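Local coordinates for putative lipoprotein YerB (Bacillus subtilis, PDB 2PSB) that is of unknown function but is probably a membrane-attached lipoprotein and interacts with the DNA helicase PcrA, at residues T28-V33 and T145-I150; F207-R210 and V215-T218; K256-Q261 and D302-S307. All coordinates share one frame; numbering follows the deposited sequence.

Contact 1: residues T28-V33 and T145-I150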
loop_
_atom_site.group_PDB
_atom_site.type_symbol
_atom_site.label_atom_id
_atom_site.label_comp_id
_atom_site.label_asym_id
_atom_site.label_seq_id
_atom_site.Cartn_x
_atom_site.Cartn_y
_atom_site.Cartn_z
ATOM N N THR A 28 13.546 15.218 1.994
ATOM C CA THR A 28 12.463 16.160 2.254
ATOM C C THR A 28 11.785 16.649 0.981
ATOM O O THR A 28 10.645 17.118 1.015
ATOM C CB THR A 28 12.998 17.377 3.051
ATOM O OG1 THR A 28 13.162 17.002 4.425
ATOM C CG2 THR A 28 12.058 18.565 2.945
ATOM N N GLU A 29 12.479 16.543 -0.143
ATOM C CA GLU A 29 11.902 16.989 -1.397
ATOM C C GLU A 29 11.645 15.862 -2.379
ATOM O O GLU A 29 11.155 16.096 -3.476
ATOM C CB GLU A 29 12.800 18.043 -2.029
ATOM C CG GLU A 29 12.764 19.363 -1.296
ATOM C CD GLU A 29 13.913 20.267 -1.688
ATOM O OE1 GLU A 29 15.043 20.040 -1.202
ATOM O OE2 GLU A 29 13.686 21.193 -2.494
ATOM N N ARG A 30 11.971 14.635 -1.985
ATOM C CA ARG A 30 11.755 13.496 -2.862
ATOM C C ARG A 30 10.265 13.185 -2.992
ATOM O O ARG A 30 9.600 12.836 -2.014
ATOM C CB ARG A 30 12.499 12.271 -2.347
ATOM C CG ARG A 30 12.539 11.140 -3.349
ATOM C CD ARG A 30 13.672 10.181 -3.024
ATOM N NE ARG A 30 13.548 9.672 -1.668
ATOM C CZ ARG A 30 14.507 9.016 -1.031
ATOM N NH1 ARG A 30 15.672 8.789 -1.633
ATOM N NH2 ARG A 30 14.307 8.598 0.211
ATOM N N ARG A 31 9.746 13.338 -4.203
ATOM C CA ARG A 31 8.340 13.081 -4.476
ATOM C C ARG A 31 7.980 11.617 -4.230
ATOM O O ARG A 31 8.734 10.715 -4.586
ATOM C CB ARG A 31 8.023 13.439 -5.925
ATOM C CG ARG A 31 6.567 13.325 -6.267
ATOM C CD ARG A 31 6.301 13.806 -7.662
ATOM N NE ARG A 31 4.880 13.735 -7.988
ATOM C CZ ARG A 31 4.380 13.990 -9.188
ATOM N NH1 ARG A 31 5.192 14.331 -10.174
ATOM N NH2 ARG A 31 3.074 13.906 -9.399
ATOM N N PRO A 32 6.816 11.369 -3.608
ATOM C CA PRO A 32 6.382 9.998 -3.336
ATOM C C PRO A 32 6.182 9.205 -4.627
ATOM O O PRO A 32 5.760 9.757 -5.649
ATOM C CB PRO A 32 5.059 10.196 -2.589
ATOM C CG PRO A 32 5.259 11.503 -1.887
ATOM C CD PRO A 32 5.902 12.337 -2.975
ATOM N N VAL A 33 6.509 7.917 -4.569
ATOM C CA VAL A 33 6.330 6.999 -5.691
ATOM C C VAL A 33 5.408 5.888 -5.171
ATOM O O VAL A 33 5.745 5.189 -4.214
ATOM C CB VAL A 33 7.690 6.396 -6.161
ATOM C CG1 VAL A 33 7.465 5.365 -7.267
ATOM C CG2 VAL A 33 8.599 7.512 -6.695
ATOM N N THR A 145 10.296 -3.288 -12.181
ATOM C CA THR A 145 10.970 -2.057 -12.567
ATOM C C THR A 145 11.860 -1.698 -11.387
ATOM O O THR A 145 12.002 -2.497 -10.460
ATOM C CB THR A 145 10.021 -0.887 -12.857
ATOM O OG1 THR A 145 10.796 0.232 -13.300
ATOM C CG2 THR A 145 9.248 -0.486 -11.612
ATOM N N SER A 146 12.453 -0.507 -11.413
ATOM C CA SER A 146 13.341 -0.067 -10.342
ATOM C C SER A 146 13.226 1.433 -10.176
ATOM O O SER A 146 12.765 2.116 -11.083
ATOM C CB SER A 146 14.793 -0.429 -10.679
ATOM O OG SER A 146 15.274 0.348 -11.769
ATOM N N TYR A 147 13.635 1.953 -9.025
ATOM C CA TYR A 147 13.560 3.392 -8.815
ATOM C C TYR A 147 14.396 4.112 -9.875
ATOM O O TYR A 147 14.021 5.171 -10.359
ATOM C CB TYR A 147 14.056 3.785 -7.416
ATOM C CG TYR A 147 13.999 5.281 -7.181
ATOM C CD1 TYR A 147 12.847 5.999 -7.490
ATOM C CD2 TYR A 147 15.087 5.977 -6.644
ATOM C CE1 TYR A 147 12.764 7.367 -7.282
ATOM C CE2 TYR A 147 15.017 7.365 -6.420
ATOM C CZ TYR A 147 13.844 8.048 -6.742
ATOM O OH TYR A 147 13.711 9.404 -6.522
ATOM N N ASP A 148 15.532 3.529 -10.234
ATOM C CA ASP A 148 16.391 4.129 -11.251
ATOM C C ASP A 148 15.641 4.210 -12.585
ATOM O O ASP A 148 15.686 5.232 -13.262
ATOM C CB ASP A 148 17.671 3.303 -11.429
ATOM C CG ASP A 148 18.728 4.037 -12.232
ATOM O OD1 ASP A 148 19.324 4.997 -11.696
ATOM O OD2 ASP A 148 18.959 3.666 -13.405
ATOM N N TYR A 149 14.939 3.143 -12.958
ATOM C CA TYR A 149 14.187 3.149 -14.211
ATOM C C TYR A 149 12.965 4.048 -14.103
ATOM O O TYR A 149 12.539 4.665 -15.079
ATOM C CB TYR A 149 13.753 1.728 -14.590
ATOM C CG TYR A 149 14.890 0.852 -15.073
ATOM C CD1 TYR A 149 16.174 1.374 -15.247
ATOM C CD2 TYR A 149 14.674 -0.484 -15.395
ATOM C CE1 TYR A 149 17.217 0.588 -15.735
ATOM C CE2 TYR A 149 15.704 -1.279 -15.883
ATOM C CZ TYR A 149 16.976 -0.740 -16.052
ATOM O OH TYR A 149 17.998 -1.526 -16.548
ATOM N N ILE A 150 12.391 4.108 -12.912
ATOM C CA ILE A 150 11.230 4.948 -12.695
ATOM C C ILE A 150 11.626 6.410 -12.886
ATOM O O ILE A 150 10.863 7.209 -13.424
ATOM C CB ILE A 150 10.675 4.728 -11.287
ATOM C CG1 ILE A 150 10.187 3.274 -11.170
ATOM C CG2 ILE A 150 9.563 5.739 -10.991
ATOM C CD1 ILE A 150 9.976 2.793 -9.742
HETATM O O HOH W 1 11.105 10.963 -6.468
#
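Tyr147 reaches from the first turn of helix 147-157 to the loop before strand 33-37 and to the first residue of that strand, where it meets Arg30 and Val33. The contact is therefore a helix N-terminus packed on the loop and the start of the strand that follows, inside the DUF3048 N-terminal region. The hydroxyl end of the tyrosine lies beside the aliphatic part of Arg30, with CD of Arg30 3.6 Å from OH of Tyr147. The guanidinium and ring planes are 87° apart, and the two groups do not stack. Val33 approaches the ring obliquely, its CG2 4.2 Å from CE1 of Tyr147. Its other branch turns to the next side chain along the helix face: CG1 of Val33 is 4.3 Å from CG2 of Ile150. Polar contact between the segments goes through one water. The water oxygen accepts from Tyr147 OH at 3.0 Å and donates to Arg31 O at 3.0 Å, so the phenol is tied to the loop backbone without a direct bond. CG of Tyr147 is anti to the backbone N (chi1 179°), which sends the ring out from the helix to the loop.

Arg30 NH2 donates to Gln72 O, and Met75 touches both Arg30 and Tyr147. Arg31 turns its side chain away from the helix, to a salt bridge with Asp119 and to the carbonyls of Asp97 and Lys160. Val33 is backbone-paired with Phe71 and packs on Val101. On the helix side Ser146 is the N-cap residue, and its OG accepts from N of Tyr149 at 3.1 Å, with an N-H...O angle of 159°.

Contact 2: residues F207-R210 and V215-T218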
loop_
_atom_site.group_PDB
_atom_site.type_symbol
_atom_site.label_atom_id
_atom_site.label_comp_id
_atom_site.label_asym_id
_atom_site.label_seq_id
_atom_site.Cartn_x
_atom_site.Cartn_y
_atom_site.Cartn_z
ATOM N N PHE A 207 7.660 -4.016 17.121
ATOM C CA PHE A 207 7.019 -3.872 15.830
ATOM C C PHE A 207 6.204 -5.102 15.491
ATOM O O PHE A 207 6.219 -6.098 16.222
ATOM C CB PHE A 207 8.043 -3.581 14.715
ATOM C CG PHE A 207 9.069 -4.668 14.494
ATOM C CD1 PHE A 207 8.687 -5.979 14.230
ATOM C CD2 PHE A 207 10.428 -4.356 14.486
ATOM C CE1 PHE A 207 9.633 -6.961 13.960
ATOM C CE2 PHE A 207 11.385 -5.329 14.217
ATOM C CZ PHE A 207 10.989 -6.638 13.953
ATOM N N TYR A 208 5.485 -5.019 14.376
ATOM C CA TYR A 208 4.646 -6.109 13.911
ATOM C C TYR A 208 5.268 -6.876 12.761
ATOM O O TYR A 208 6.060 -6.341 11.982
ATOM C CB TYR A 208 3.290 -5.593 13.443
ATOM C CG TYR A 208 2.434 -4.992 14.523
ATOM C CD1 TYR A 208 2.692 -3.717 15.017
ATOM C CD2 TYR A 208 1.343 -5.690 15.028
ATOM C CE1 TYR A 208 1.872 -3.147 15.990
ATOM C CE2 TYR A 208 0.519 -5.132 16.000
ATOM C CZ TYR A 208 0.786 -3.861 16.474
ATOM O OH TYR A 208 -0.044 -3.312 17.423
ATOM N N THR A 209 4.943 -8.134 12.703
ATOM C CA THR A 209 5.331 -9.041 11.631
ATOM C C THR A 209 4.123 -9.456 10.795
ATOM O O THR A 209 2.988 -9.409 11.386
ATOM C CB THR A 209 6.031 -10.287 12.204
ATOM O OG1 THR A 209 7.064 -9.883 13.109
ATOM C CG2 THR A 209 6.790 -11.023 11.111
ATOM N N ARG A 210 4.296 -9.727 9.573
ATOM C CA ARG A 210 3.181 -10.096 8.722
ATOM C C ARG A 210 3.396 -11.451 8.072
ATOM O O ARG A 210 4.529 -11.891 7.877
ATOM C CB ARG A 210 2.978 -9.028 7.639
ATOM C CG ARG A 210 1.767 -9.246 6.748
ATOM C CD ARG A 210 1.648 -8.116 5.730
ATOM N NE ARG A 210 0.446 -8.224 4.907
ATOM C CZ ARG A 210 0.268 -9.094 3.923
ATOM N NH1 ARG A 210 1.220 -9.965 3.604
ATOM N NH2 ARG A 210 -0.875 -9.086 3.250
ATOM N N VAL A 215 2.628 -18.081 5.491
ATOM C CA VAL A 215 4.049 -17.821 5.278
ATOM C C VAL A 215 4.342 -16.395 5.719
ATOM O O VAL A 215 3.554 -15.494 5.449
ATOM C CB VAL A 215 4.424 -17.980 3.783
ATOM C CG1 VAL A 215 5.935 -17.937 3.605
ATOM C CG2 VAL A 215 3.854 -19.284 3.243
ATOM N N ILE A 216 5.465 -16.178 6.401
ATOM C CA ILE A 216 5.789 -14.824 6.847
ATOM C C ILE A 216 6.147 -13.928 5.654
ATOM O O ILE A 216 6.893 -14.326 4.758
ATOM C CB ILE A 216 6.951 -14.816 7.870
ATOM C CG1 ILE A 216 7.020 -13.444 8.547
ATOM C CG2 ILE A 216 8.270 -15.153 7.178
ATOM C CD1 ILE A 216 8.013 -13.353 9.691
ATOM N N THR A 217 5.589 -12.720 5.647
ATOM C CA THR A 217 5.825 -11.765 4.571
ATOM C C THR A 217 7.243 -11.223 4.606
ATOM O O THR A 217 7.628 -10.490 5.517
ATOM C CB THR A 217 4.848 -10.583 4.646
ATOM O OG1 THR A 217 3.505 -11.081 4.595
ATOM C CG2 THR A 217 5.078 -9.619 3.469
ATOM N N THR A 218 8.006 -11.574 3.579
ATOM C CA THR A 218 9.388 -11.153 3.452
ATOM C C THR A 218 9.605 -10.340 2.167
ATOM O O THR A 218 8.728 -10.272 1.302
ATOM C CB THR A 218 10.300 -12.386 3.412
ATOM O OG1 THR A 218 11.661 -11.979 3.543
ATOM C CG2 THR A 218 10.135 -13.119 2.111
HETATM O O HOH W 2 7.065 -9.838 8.359
#
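Arg210 and Thr217 are joined by two direct hydrogen bonds, one through the backbone and one through the side chains. In the first, N of Thr217 donates to O of Arg210 at 2.6 Å. The bond is fairly straight at hydrogen (159°), but the donor sits above the carbonyl plane, 40° out of it. In the second, NH1 of Arg210 donates to OG1 of Thr217 at 2.7 Å. This bond is more bent at hydrogen than the backbone one. The hydroxyl lies at the guanidinium edge, close to its plane. The Arg210 chain runs extended from CG to NE, and the turn at chi4 (-74°) brings NH1 back to Thr217.

Water makes a third link. It lies 3.0 Å from N of Arg210 and 3.0 Å from O of Thr217, and bridges the two backbones beside the direct bond. These pairs belong to the beta hairpin of strands 207-212 and 215-219, part of an antiparallel sheet in the C-terminal DUF3048 region.

The guanidinium also has partners outside the hairpin. NH2 of Arg210 forms a salt bridge with Glu57, and NE donates to Tyr199 OH, so each guanidinium nitrogen has a partner. A methionine in place of Arg210 would probably leave Glu57 without this opposite charge and Thr217 OG1 and Tyr199 OH without these donors.

The remaining contacts are weaker. Ile216 lies against the same carbonyl, with a CA-H...O contact of 3.4 Å from its CA to O of Arg210. The end of Ile216 is also modelled beside Thr209, but the spacing there is too short to be trusted.

Contact 3: residues K256-Q261 and D302-S307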
loop_
_atom_site.group_PDB
_atom_site.type_symbol
_atom_site.label_atom_id
_atom_site.label_comp_id
_atom_site.label_asym_id
_atom_site.label_seq_id
_atom_site.Cartn_x
_atom_site.Cartn_y
_atom_site.Cartn_z
ATOM N N LYS A 256 -15.978 2.986 9.663
ATOM C CA LYS A 256 -15.283 2.496 10.847
ATOM C C LYS A 256 -14.004 1.720 10.562
ATOM O O LYS A 256 -13.744 1.316 9.428
ATOM C CB LYS A 256 -16.236 1.633 11.671
ATOM C CG LYS A 256 -16.980 0.593 10.860
ATOM C CD LYS A 256 -18.081 -0.064 11.689
ATOM C CE LYS A 256 -19.174 0.926 12.077
ATOM N NZ LYS A 256 -18.670 2.098 12.859
ATOM N N GLY A 257 -13.213 1.511 11.610
ATOM C CA GLY A 257 -11.971 0.786 11.452
ATOM C C GLY A 257 -11.291 0.472 12.765
ATOM O O GLY A 257 -11.763 0.862 13.824
ATOM N N LEU A 258 -10.172 -0.239 12.673
ATOM C CA LEU A 258 -9.375 -0.650 13.818
ATOM C C LEU A 258 -7.939 -0.193 13.642
ATOM O O LEU A 258 -7.388 -0.260 12.551
ATOM C CB LEU A 258 -9.397 -2.174 13.949
ATOM C CG LEU A 258 -10.609 -2.880 14.564
ATOM C CD1 LEU A 258 -11.865 -2.015 14.523
ATOM C CD2 LEU A 258 -10.808 -4.165 13.820
ATOM N N LEU A 259 -7.324 0.242 14.728
ATOM C CA LEU A 259 -5.949 0.703 14.681
ATOM C C LEU A 259 -5.109 -0.050 15.704
ATOM O O LEU A 259 -5.395 -0.008 16.901
ATOM C CB LEU A 259 -5.905 2.205 14.960
ATOM C CG LEU A 259 -4.538 2.884 14.862
ATOM C CD1 LEU A 259 -3.955 2.742 13.427
ATOM C CD2 LEU A 259 -4.703 4.348 15.231
ATOM N N PHE A 260 -4.079 -0.744 15.220
ATOM C CA PHE A 260 -3.183 -1.517 16.073
ATOM C C PHE A 260 -1.780 -0.946 16.076
ATOM O O PHE A 260 -1.113 -0.890 15.035
ATOM C CB PHE A 260 -3.081 -2.970 15.610
ATOM C CG PHE A 260 -4.390 -3.687 15.544
ATOM C CD1 PHE A 260 -5.284 -3.434 14.514
ATOM C CD2 PHE A 260 -4.729 -4.630 16.520
ATOM C CE1 PHE A 260 -6.502 -4.108 14.448
ATOM C CE2 PHE A 260 -5.942 -5.308 16.462
ATOM C CZ PHE A 260 -6.831 -5.046 15.425
ATOM N N GLN A 261 -1.331 -0.545 17.258
ATOM C CA GLN A 261 0.003 0.005 17.438
ATOM C C GLN A 261 0.452 -0.321 18.864
ATOM O O GLN A 261 -0.355 -0.295 19.790
ATOM C CB GLN A 261 -0.019 1.521 17.191
ATOM C CG GLN A 261 -1.348 2.168 17.507
ATOM C CD GLN A 261 -1.349 3.680 17.330
ATOM O OE1 GLN A 261 -1.013 4.207 16.265
ATOM N NE2 GLN A 261 -1.744 4.385 18.376
ATOM N N ASP A 302 -15.772 -7.265 10.107
ATOM C CA ASP A 302 -15.918 -8.581 10.714
ATOM C C ASP A 302 -14.801 -9.507 10.244
ATOM O O ASP A 302 -14.512 -10.522 10.877
ATOM C CB ASP A 302 -17.274 -9.180 10.331
ATOM C CG ASP A 302 -17.943 -9.899 11.486
ATOM O OD1 ASP A 302 -18.898 -10.664 11.223
ATOM O OD2 ASP A 302 -17.524 -9.696 12.649
ATOM N N ALA A 303 -14.180 -9.150 9.124
ATOM C CA ALA A 303 -13.092 -9.942 8.566
ATOM C C ALA A 303 -11.888 -9.943 9.494
ATOM O O ALA A 303 -11.023 -10.806 9.390
ATOM C CB ALA A 303 -12.699 -9.396 7.212
ATOM N N ALA A 304 -11.836 -8.974 10.401
ATOM C CA ALA A 304 -10.732 -8.868 11.345
ATOM C C ALA A 304 -11.063 -9.555 12.668
ATOM O O ALA A 304 -12.223 -9.599 13.082
ATOM C CB ALA A 304 -10.398 -7.401 11.590
ATOM N N SER A 305 -10.035 -10.085 13.325
ATOM C CA SER A 305 -10.192 -10.776 14.599
ATOM C C SER A 305 -8.919 -10.631 15.427
ATOM O O SER A 305 -7.850 -11.081 15.020
ATOM C CB SER A 305 -10.483 -12.258 14.357
ATOM O OG SER A 305 -11.644 -12.417 13.558
ATOM N N ILE A 306 -9.039 -9.995 16.586
ATOM C CA ILE A 306 -7.896 -9.784 17.462
ATOM C C ILE A 306 -7.635 -11.006 18.331
ATOM O O ILE A 306 -8.474 -11.897 18.425
ATOM C CB ILE A 306 -8.117 -8.565 18.381
ATOM C CG1 ILE A 306 -9.334 -8.795 19.276
ATOM C CG2 ILE A 306 -8.346 -7.326 17.544
ATOM C CD1 ILE A 306 -9.562 -7.692 20.301
ATOM N N SER A 307 -6.464 -11.038 18.960
ATOM C CA SER A 307 -6.076 -12.144 19.833
ATOM C C SER A 307 -4.956 -11.716 20.774
ATOM O O SER A 307 -4.095 -10.919 20.405
ATOM C CB SER A 307 -5.605 -13.343 19.003
ATOM O OG SER A 307 -6.636 -13.818 18.159
#
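Leu258 and Phe260 lie over Ala304 and Ile306 with the backbones well separated, the CA atoms 8.7 Å apart for Leu258 and Ala304 and 9.6 Å for Phe260 and Ile306. This is the spacing of side chains packing between layers, not of paired strands. Strand 255-261 pairs elsewhere, with 230-240 and 264-273. Strand 304-307 is, within this chain, an edge strand of an antiparallel sheet, next to 183-187.

The main meeting is between Phe260 and Ile306. The gamma methyl CG2 of Ile306 comes in at the ring edge, near the ring plane, 3.3 Å from CE2 and 3.5 Å from CZ of Phe260. The side chains cross at about a right angle, and the fit is tight. With chi1 of Ile306 at 61°, CG1 sits between the backbone N and the carbonyl carbon, while CG2 is the branch presented to the ring. The second pair is looser: CD2 of Leu258 is 4.0 Å from CB of Ala304.

Ile231 and Ile233 of strand 230-240 pack on Phe260, and Ile233 also touches Ala304. Val265 of strand 264-273 adds to the cover of Phe260. Leu258 touches Leu301.

No hydrogen bond crosses between the segments. The contact is wholly apolar, so what holds strand 304-307 against strand 255-261 of the other layer here is the fit of methyl groups and a ring edge, with no polar bond to set the alignment.

The contacts follow one another along the chain, each closing before the next opens. Contact 1 lies in the DUF3048 N-terminal region and contact 2 in the C-terminal region, their centres about 25 Å apart. Contacts 1 and 3 are on opposite sides of the chain's centre, about 32 Å between centres, and do not touch. Contacts 2 and 3 are neighbours, with centres about 17 Å apart. Strands 207-212, 215-219 and 304-307 belong to one antiparallel sheet, and Tyr208 of contact 2 packs on strand 255-261, its OH 3.1 Å from N of Gln261. The C-terminal strand is thus built into the same sheet as the hairpin, while contact 1 packs helix 147-157 against the start of strand 33-37, far from both.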